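Local coordinates for 3-oxoacyl-[acyl-carrier-protein] reductase (Sinorhizobium meliloti, PDB 3U9L) that probably catalyses the NADPH-dependent reduction of 3-oxoacyl groups carried on acyl-carrier protein, as a member of the short-chain dehydrogenase/reductase family, at residues 143-149 with 164-170; 97-102 with 203-207. All blocks are in the same frame, centred on the assembly; numbering follows the deposited sequence.

Contact 1 of 2, residues 143-149 with 164-170; sequences WISSSSS and KAAMDAI
Ser-145 faces Asp-168 and Ser-149 faces Ala-165 where the chain leaves strand 139-144, runs through a loop into a short 3-10 turn and passes along helix 158-179; the CA atoms of Ser-149 and Ala-165 come within 4.9 Å. At the strand end the packing is apolar. Trp-143 CB meets CE of Met-167, a selenomethionine, at 3.9 Å, while the CG of Met-167 lies near CE3 and CZ3 of the indole. Further out, the CG2 branch of Ile-170 reaches ring atom CH2, the two side chains running roughly at right angles. The OG of Ser-145, set anti to the backbone N (chi1 -175°), donates to Asp-168 OD2 at 2.5 Å, using the lone pair of OD2 that points away from the other oxygen. Ser-145 OG also accepts a hydrogen bond from water 1, 2.6 Å away, which donates to Lys-164 O (2.7 Å) as well and bonds to Ser-149 OG. Lys-164 bends at chi2 and chi3, passes its CE over Ser-146 CB and brings NZ to Ile-144 O at 3.2 Å, tilted 20° from the carbonyl plane. This is the lysine position of the family's Tyr-x-x-x-Lys signature, within the beta-alpha-beta unit that continues to strand 183-190. Asp-168 OD1 forms a salt bridge with Arg-262, which would favour a charged carboxylate. Strand end and helix are thus joined by apolar packing at Trp-143 and, further along, by the lysine-carbonyl bond and a polar cluster in which Ser-145 OG is gripped by acid and water, and Asp-168 by serine and arginine.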
ATOM      1  N   TRP A 143     -12.578  -0.034   9.400  1.00 16.46           N
ATOM      2  CA  TRP A 143     -12.094  -0.041   8.026  1.00 16.71           C
ATOM      3  C   TRP A 143     -12.361  -1.428   7.475  1.00 16.63           C
ATOM      4  O   TRP A 143     -12.140  -2.429   8.172  1.00 16.68           O
ATOM      5  CB  TRP A 143     -10.577   0.216   8.039  1.00 15.40           C
ATOM      6  CG  TRP A 143     -10.136   1.537   8.661  1.00 15.52           C
ATOM      7  CD1 TRP A 143     -10.124   1.866  10.015  1.00 16.05           C
ATOM      8  CD2 TRP A 143      -9.613   2.671   7.969  1.00 15.81           C
ATOM      9  NE1 TRP A 143      -9.605   3.161  10.191  1.00 16.07           N
ATOM     10  CE2 TRP A 143      -9.277   3.662   8.958  1.00 17.48           C
ATOM     11  CE3 TRP A 143      -9.370   2.955   6.615  1.00 17.14           C
ATOM     12  CZ2 TRP A 143      -8.740   4.902   8.606  1.00 15.74           C
ATOM     13  CZ3 TRP A 143      -8.799   4.156   6.285  1.00 16.58           C
ATOM     14  CH2 TRP A 143      -8.512   5.123   7.263  1.00 15.61           C
ATOM     15  N   ILE A 144     -12.830  -1.519   6.243  1.00 17.27           N
ATOM     16  CA  ILE A 144     -12.947  -2.838   5.589  1.00 17.54           C
ATOM     17  C   ILE A 144     -11.701  -3.002   4.809  1.00 18.74           C
ATOM     18  O   ILE A 144     -11.463  -2.307   3.806  1.00 20.43           O
ATOM     19  CB  ILE A 144     -14.158  -2.955   4.634  1.00 20.60           C
ATOM     20  CG1 ILE A 144     -15.423  -2.447   5.297  1.00 20.28           C
ATOM     21  CG2 ILE A 144     -14.274  -4.417   4.051  1.00 21.72           C
ATOM     22  CD1 ILE A 144     -15.714  -3.096   6.597  1.00 21.46           C
ATOM     23  N   SER A 145     -10.859  -3.903   5.273  1.00 18.60           N
ATOM     24  CA  SER A 145      -9.569  -4.054   4.700  1.00 18.45           C
ATOM     25  C   SER A 145      -9.723  -5.264   3.765  1.00 21.76           C
ATOM     26  O   SER A 145     -10.798  -5.447   3.183  1.00 20.01           O
ATOM     27  CB  SER A 145      -8.571  -4.348   5.809  1.00 18.56           C
ATOM     28  OG  SER A 145      -7.260  -4.406   5.331  1.00 20.18           O
ATOM     29  N   SER A 146      -8.679  -6.087   3.667  1.00 19.72           N
ATOM     30  CA  SER A 146      -8.668  -7.193   2.729  1.00 21.73           C
ATOM     31  C   SER A 146      -7.669  -8.258   3.177  1.00 20.60           C
ATOM     32  O   SER A 146      -6.533  -7.949   3.495  1.00 21.29           O
ATOM     33  CB  SER A 146      -8.260  -6.635   1.355  1.00 22.94           C
ATOM     34  OG  SER A 146      -8.166  -7.641   0.396  1.00 25.78           O
ATOM     35  N   SER A 147      -8.075  -9.524   3.153  1.00 20.82           N
ATOM     36  CA  SER A 147      -7.149 -10.619   3.475  1.00 20.06           C
ATOM     37  C   SER A 147      -5.897 -10.574   2.598  1.00 21.32           C
ATOM     38  O   SER A 147      -4.825 -11.080   2.986  1.00 21.97           O
ATOM     39  CB  SER A 147      -7.873 -11.981   3.306  1.00 20.53           C
ATOM     40  OG  SER A 147      -8.063 -12.300   1.936  1.00 21.72           O
ATOM     41  N   SER A 148      -6.006  -9.983   1.410  1.00 20.48           N
ATOM     42  CA  SER A 148      -4.848  -9.934   0.525  1.00 21.88           C
ATOM     43  C   SER A 148      -3.639  -9.151   1.074  1.00 21.70           C
ATOM     44  O   SER A 148      -2.496  -9.404   0.667  1.00 22.53           O
ATOM     45  CB  SER A 148      -5.255  -9.325  -0.806  1.00 23.65           C
ATOM     46  OG  SER A 148      -5.599  -7.957  -0.635  1.00 24.50           O
ATOM     47  N   SER A 149      -3.865  -8.217   1.996  1.00 20.95           N
ATOM     48  CA  SER A 149      -2.734  -7.406   2.487  1.00 22.01           C
ATOM     49  C   SER A 149      -1.832  -8.218   3.411  1.00 20.93           C
ATOM     50  O   SER A 149      -0.752  -7.790   3.685  1.00 22.84           O
ATOM     51  CB  SER A 149      -3.194  -6.114   3.192  1.00 21.64           C
ATOM     52  OG  SER A 149      -4.119  -5.411   2.342  1.00 24.32           O
ATOM     53  N   LYS A 164      -5.188  -1.572  -1.527  1.00 17.74           N
ATOM     54  CA  LYS A 164      -5.712  -2.109  -0.266  1.00 18.22           C
ATOM     55  C   LYS A 164      -4.606  -2.233   0.781  1.00 18.61           C
ATOM     56  O   LYS A 164      -4.884  -2.083   1.963  1.00 18.55           O
ATOM     57  CB  LYS A 164      -6.323  -3.510  -0.444  1.00 18.94           C
ATOM     58  CG  LYS A 164      -7.537  -3.549  -1.357  1.00 20.68           C
ATOM     59  CD  LYS A 164      -8.600  -2.566  -0.911  1.00 23.01           C
ATOM     60  CE  LYS A 164      -9.164  -2.940   0.427  1.00 24.42           C
ATOM     61  NZ  LYS A 164     -10.391  -2.096   0.835  1.00 27.98           N
ATOM     62  N   ALA A 165      -3.398  -2.602   0.352  1.00 15.90           N
ATOM     63  CA  ALA A 165      -2.267  -2.709   1.242  1.00 18.46           C
ATOM     64  C   ALA A 165      -1.938  -1.337   1.868  1.00 16.96           C
ATOM     65  O   ALA A 165      -1.610  -1.230   3.067  1.00 17.27           O
ATOM     66  CB  ALA A 165      -1.044  -3.225   0.468  1.00 16.68           C
ATOM     67  N   ALA A 166      -2.023  -0.294   1.054  1.00 16.35           N
ATOM     68  CA  ALA A 166      -1.773   1.081   1.539  1.00 17.41           C
ATOM     69  C   ALA A 166      -2.897   1.419   2.487  1.00 17.32           C
ATOM     70  O   ALA A 166      -2.646   2.013   3.536  1.00 17.92           O
ATOM     71  CB  ALA A 166      -1.741   2.070   0.386  1.00 16.41           C
HETATM   72  N   MSE A 167      -4.137   1.049   2.142  1.00 16.09           N
HETATM   73  CA  MSE A 167      -5.263   1.418   3.009  1.00 18.66           C
HETATM   74  C   MSE A 167      -5.165   0.801   4.420  1.00 17.64           C
HETATM   75  O   MSE A 167      -5.464   1.444   5.436  1.00 15.47           O
HETATM   76  CB  MSE A 167      -6.634   1.040   2.398  1.00 17.43           C
HETATM   77  CG  MSE A 167      -7.811   1.683   3.174  1.00 18.63           C
HETATM   78 SE   MSE A 167      -9.297   0.333   3.424  1.00 35.44          SE
HETATM   79  CE  MSE A 167      -8.462  -0.649   4.936  1.00 20.53           C
ATOM     80  N   ASP A 168      -4.760  -0.463   4.471  1.00 16.99           N
ATOM     81  CA  ASP A 168      -4.562  -1.065   5.772  1.00 17.81           C
ATOM     82  C   ASP A 168      -3.438  -0.364   6.586  1.00 16.89           C
ATOM     83  O   ASP A 168      -3.590  -0.193   7.776  1.00 16.62           O
ATOM     84  CB  ASP A 168      -4.286  -2.557   5.636  1.00 18.02           C
ATOM     85  CG  ASP A 168      -4.489  -3.299   6.938  1.00 18.62           C
ATOM     86  OD1 ASP A 168      -3.542  -3.297   7.720  1.00 18.76           O
ATOM     87  OD2 ASP A 168      -5.570  -3.902   7.170  1.00 17.06           O
ATOM     88  N   ALA A 169      -2.315  -0.011   5.936  1.00 16.15           N
ATOM     89  CA  ALA A 169      -1.195   0.677   6.572  1.00 18.43           C
ATOM     90  C   ALA A 169      -1.673   2.002   7.166  1.00 16.73           C
ATOM     91  O   ALA A 169      -1.291   2.371   8.252  1.00 16.61           O
ATOM     92  CB  ALA A 169      -0.061   0.913   5.568  1.00 17.69           C
ATOM     93  N   ILE A 170      -2.528   2.693   6.433  1.00 16.45           N
ATOM     94  CA  ILE A 170      -3.110   3.957   6.883  1.00 15.87           C
ATOM     95  C   ILE A 170      -4.058   3.747   8.048  1.00 15.43           C
ATOM     96  O   ILE A 170      -4.035   4.522   9.019  1.00 15.75           O
ATOM     97  CB  ILE A 170      -3.854   4.665   5.748  1.00 16.83           C
ATOM     98  CG1 ILE A 170      -2.809   5.115   4.719  1.00 16.92           C
ATOM     99  CG2 ILE A 170      -4.771   5.885   6.329  1.00 16.23           C
ATOM    100  CD1 ILE A 170      -3.322   5.481   3.384  1.00 16.97           C
TER
HETATM  101  O   HOH W   1      -6.251  -4.228   2.975  1.00 23.17           O

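Contact 2 of 2, residues 97-102 with 203-207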
ATOM      1  N   HIS A  97     -13.034  -0.759  -5.030  1.00 32.52           N
ATOM      2  CA  HIS A  97     -13.220  -1.119  -6.453  1.00 33.90           C
ATOM      3  C   HIS A  97     -11.958  -1.828  -6.894  1.00 33.25           C
ATOM      4  O   HIS A  97     -10.857  -1.316  -6.602  1.00 29.41           O
ATOM      5  CB  HIS A  97     -13.383   0.133  -7.351  1.00 33.30           C
ATOM      6  CG  HIS A  97     -13.425  -0.170  -8.825  1.00 33.94           C
ATOM      7  ND1 HIS A  97     -12.495   0.328  -9.726  1.00 34.64           N
ATOM      8  CD2 HIS A  97     -14.280  -0.932  -9.561  1.00 35.02           C
ATOM      9  CE1 HIS A  97     -12.769  -0.117 -10.945  1.00 32.03           C
ATOM     10  NE2 HIS A  97     -13.851  -0.882 -10.868  1.00 34.63           N
HETATM   11  N   MSE A  98     -12.136  -2.973  -7.564  1.00 27.94           N
HETATM   12  CA  MSE A  98     -11.039  -3.815  -7.980  1.00 31.76           C
HETATM   13  C   MSE A  98     -10.865  -3.994  -9.522  1.00 31.38           C
HETATM   14  O   MSE A  98     -11.719  -3.550 -10.301  1.00 31.03           O
HETATM   15  CB  MSE A  98     -11.147  -5.167  -7.264  1.00 32.20           C
HETATM   16  CG  MSE A  98     -11.907  -6.283  -7.911  1.00 34.94           C
HETATM   17 SE   MSE A  98     -12.141  -7.544  -6.321  1.00 73.01          SE
HETATM   18  CE  MSE A  98     -11.687  -9.296  -7.167  1.00 36.92           C
ATOM     19  N   VAL A  99      -9.753  -4.619  -9.929  1.00 28.39           N
ATOM     20  CA  VAL A  99      -9.413  -4.789 -11.353  1.00 25.85           C
ATOM     21  C   VAL A  99      -8.651  -6.083 -11.522  1.00 24.63           C
ATOM     22  O   VAL A  99      -8.119  -6.619 -10.541  1.00 23.84           O
ATOM     23  CB  VAL A  99      -8.537  -3.650 -11.893  1.00 25.79           C
ATOM     24  CG1 VAL A  99      -9.231  -2.280 -11.750  1.00 26.91           C
ATOM     25  CG2 VAL A  99      -7.224  -3.628 -11.174  1.00 23.19           C
ATOM     26  N   PHE A 100      -8.553  -6.554 -12.760  1.00 21.43           N
ATOM     27  CA  PHE A 100      -7.880  -7.810 -13.040  1.00 22.19           C
ATOM     28  C   PHE A 100      -7.084  -7.735 -14.330  1.00 21.63           C
ATOM     29  O   PHE A 100      -7.603  -7.292 -15.356  1.00 20.65           O
ATOM     30  CB  PHE A 100      -8.907  -8.950 -13.206  1.00 21.21           C
ATOM     31  CG  PHE A 100      -8.280 -10.324 -13.279  1.00 20.58           C
ATOM     32  CD1 PHE A 100      -7.963 -11.014 -12.110  1.00 20.32           C
ATOM     33  CD2 PHE A 100      -8.055 -10.958 -14.504  1.00 21.17           C
ATOM     34  CE1 PHE A 100      -7.411 -12.295 -12.138  1.00 19.79           C
ATOM     35  CE2 PHE A 100      -7.492 -12.250 -14.546  1.00 20.43           C
ATOM     36  CZ  PHE A 100      -7.191 -12.920 -13.366  1.00 19.78           C
ATOM     37  N   GLY A 101      -5.839  -8.207 -14.285  1.00 19.33           N
ATOM     38  CA  GLY A 101      -4.985  -8.152 -15.464  1.00 19.78           C
ATOM     39  C   GLY A 101      -3.520  -8.083 -15.061  1.00 19.71           C
ATOM     40  O   GLY A 101      -3.194  -7.809 -13.873  1.00 18.66           O
ATOM     41  N   PRO A 102      -2.635  -8.274 -16.053  1.00 18.70           N
ATOM     42  CA  PRO A 102      -1.196  -8.221 -15.860  1.00 18.05           C
ATOM     43  C   PRO A 102      -0.850  -6.811 -15.438  1.00 17.56           C
ATOM     44  O   PRO A 102      -1.312  -5.832 -16.056  1.00 17.21           O
ATOM     45  CB  PRO A 102      -0.607  -8.435 -17.270  1.00 18.59           C
ATOM     46  CG  PRO A 102      -1.783  -8.727 -18.196  1.00 21.18           C
ATOM     47  CD  PRO A 102      -3.047  -8.585 -17.455  1.00 19.91           C
ATOM     48  N   SER A 203     -15.762  -4.472 -12.226  1.00 36.98           N
ATOM     49  CA  SER A 203     -14.335  -4.822 -12.045  1.00 40.07           C
ATOM     50  C   SER A 203     -13.487  -4.580 -13.332  1.00 36.45           C
ATOM     51  O   SER A 203     -13.634  -5.270 -14.348  1.00 36.76           O
ATOM     52  CB  SER A 203     -14.188  -6.277 -11.547  1.00 38.90           C
ATOM     53  OG  SER A 203     -12.847  -6.759 -11.674  1.00 38.24           O
ATOM     54  N   GLY A 204     -12.600  -3.601 -13.291  1.00 32.95           N
ATOM     55  CA  GLY A 204     -11.981  -3.144 -14.523  1.00 30.25           C
ATOM     56  C   GLY A 204     -10.844  -3.998 -15.039  1.00 26.83           C
ATOM     57  O   GLY A 204     -10.539  -5.037 -14.476  1.00 24.33           O
ATOM     58  N   VAL A 205     -10.212  -3.515 -16.108  1.00 24.22           N
ATOM     59  CA  VAL A 205      -9.169  -4.231 -16.806  1.00 24.13           C
ATOM     60  C   VAL A 205      -8.129  -3.237 -17.329  1.00 22.73           C
ATOM     61  O   VAL A 205      -8.347  -2.051 -17.295  1.00 23.81           O
ATOM     62  CB  VAL A 205      -9.734  -5.045 -18.016  1.00 26.13           C
ATOM     63  CG1 VAL A 205     -10.589  -6.214 -17.531  1.00 25.80           C
ATOM     64  CG2 VAL A 205     -10.519  -4.131 -18.953  1.00 26.67           C
ATOM     65  N   PRO A 206      -7.004  -3.731 -17.808  1.00 21.33           N
ATOM     66  CA  PRO A 206      -5.965  -2.818 -18.299  1.00 22.59           C
ATOM     67  C   PRO A 206      -6.404  -1.960 -19.482  1.00 24.93           C
ATOM     68  O   PRO A 206      -7.121  -2.453 -20.355  1.00 24.05           O
ATOM     69  CB  PRO A 206      -4.839  -3.763 -18.694  1.00 20.86           C
ATOM     70  CG  PRO A 206      -5.056  -5.001 -17.775  1.00 20.42           C
ATOM     71  CD  PRO A 206      -6.511  -5.107 -17.587  1.00 21.20           C
ATOM     72  N   ASP A 207      -6.018  -0.682 -19.475  1.00 23.40           N
ATOM     73  CA  ASP A 207      -6.227   0.198 -20.629  1.00 25.41           C
ATOM     74  C   ASP A 207      -5.268  -0.105 -21.783  1.00 25.79           C
ATOM     75  O   ASP A 207      -5.546   0.312 -22.894  1.00 26.96           O
ATOM     76  CB  ASP A 207      -5.993   1.670 -20.260  1.00 26.24           C
ATOM     77  CG  ASP A 207      -7.142   2.284 -19.499  1.00 27.41           C
ATOM     78  OD1 ASP A 207      -8.258   1.727 -19.540  1.00 27.72           O
ATOM     79  OD2 ASP A 207      -6.927   3.343 -18.843  1.00 28.93           O
TER
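Pro-206 sets its ring against the backbone of Phe-100 and Gly-101, and beyond it against Pro-102, whose ring it crosses at about a right angle, with Pro-206 CG 4.1 Å from Pro-102 CD. Pro-206 CD lies 3.3 Å from Phe-100 O. Gly-101 offers only its CA, and a CB there would clash with the proline CG; the backbone angles of Gly-101 also call for glycine. Phe-100 turns its ring away from 203-207, and Val-205 meets only the carbonyl, CG1 lying 3.8 Å from Phe-100 O.

Next along the pair, the CG1 branch of Val-99 lies beside the backbone N and CA of Gly-204, where a side chain would be tight. His-97 holds CG anti to its own N (chi1 174°), which carries NE2 to 3.9 Å from Gly-204 N. At the exposed end, Met-98, a selenomethionine, meets Ser-203 OG through its CG.

Two backbone bonds join the segments in a single parallel bridge between Val-99 and Gly-204, with Gly-204 giving its N to Met-98 O at 3.1 Å and taking Phe-100 N on its O at 3.0 Å. Only the first lies in the carbonyl plane, on a lone pair; the second donor is tilted 30° from it. Gln-110 of helix 108-136 adds bonds to Val-205 O and Asp-207 N. Replacing Pro-206 with an alanine would probably open a gap beside Gly-101 and Pro-102, leaving the Pro-102 ring without its apolar neighbour and the 203-207 loop freer to turn.

The 97-102 loop, just after the Asn-Ala-Gly signature of the family, is thus fastened to a loop that resumes after the unmodelled residues 194-202, and backbone bonding and proline packing, rather than charge, carry this union.

Contact 1 is a core contact, lying close to the centre of the chain, whereas contact 2 is partly exposed near the periphery, with centres about 18 Å apart and nearest atoms about 6 Å apart. The first joins a strand end to the helix that follows it; the second brings together two loops that are about a hundred residues apart in the chain. Helix 158-179 relates them: it forms one half of contact 1, and its start, at Pro-159 and Tyr-160, packs on Val-99 and Met-98. Buried polar groups and a water dominate contact 1, backbone bonds and prolines contact 2. Both also touch the second subunit.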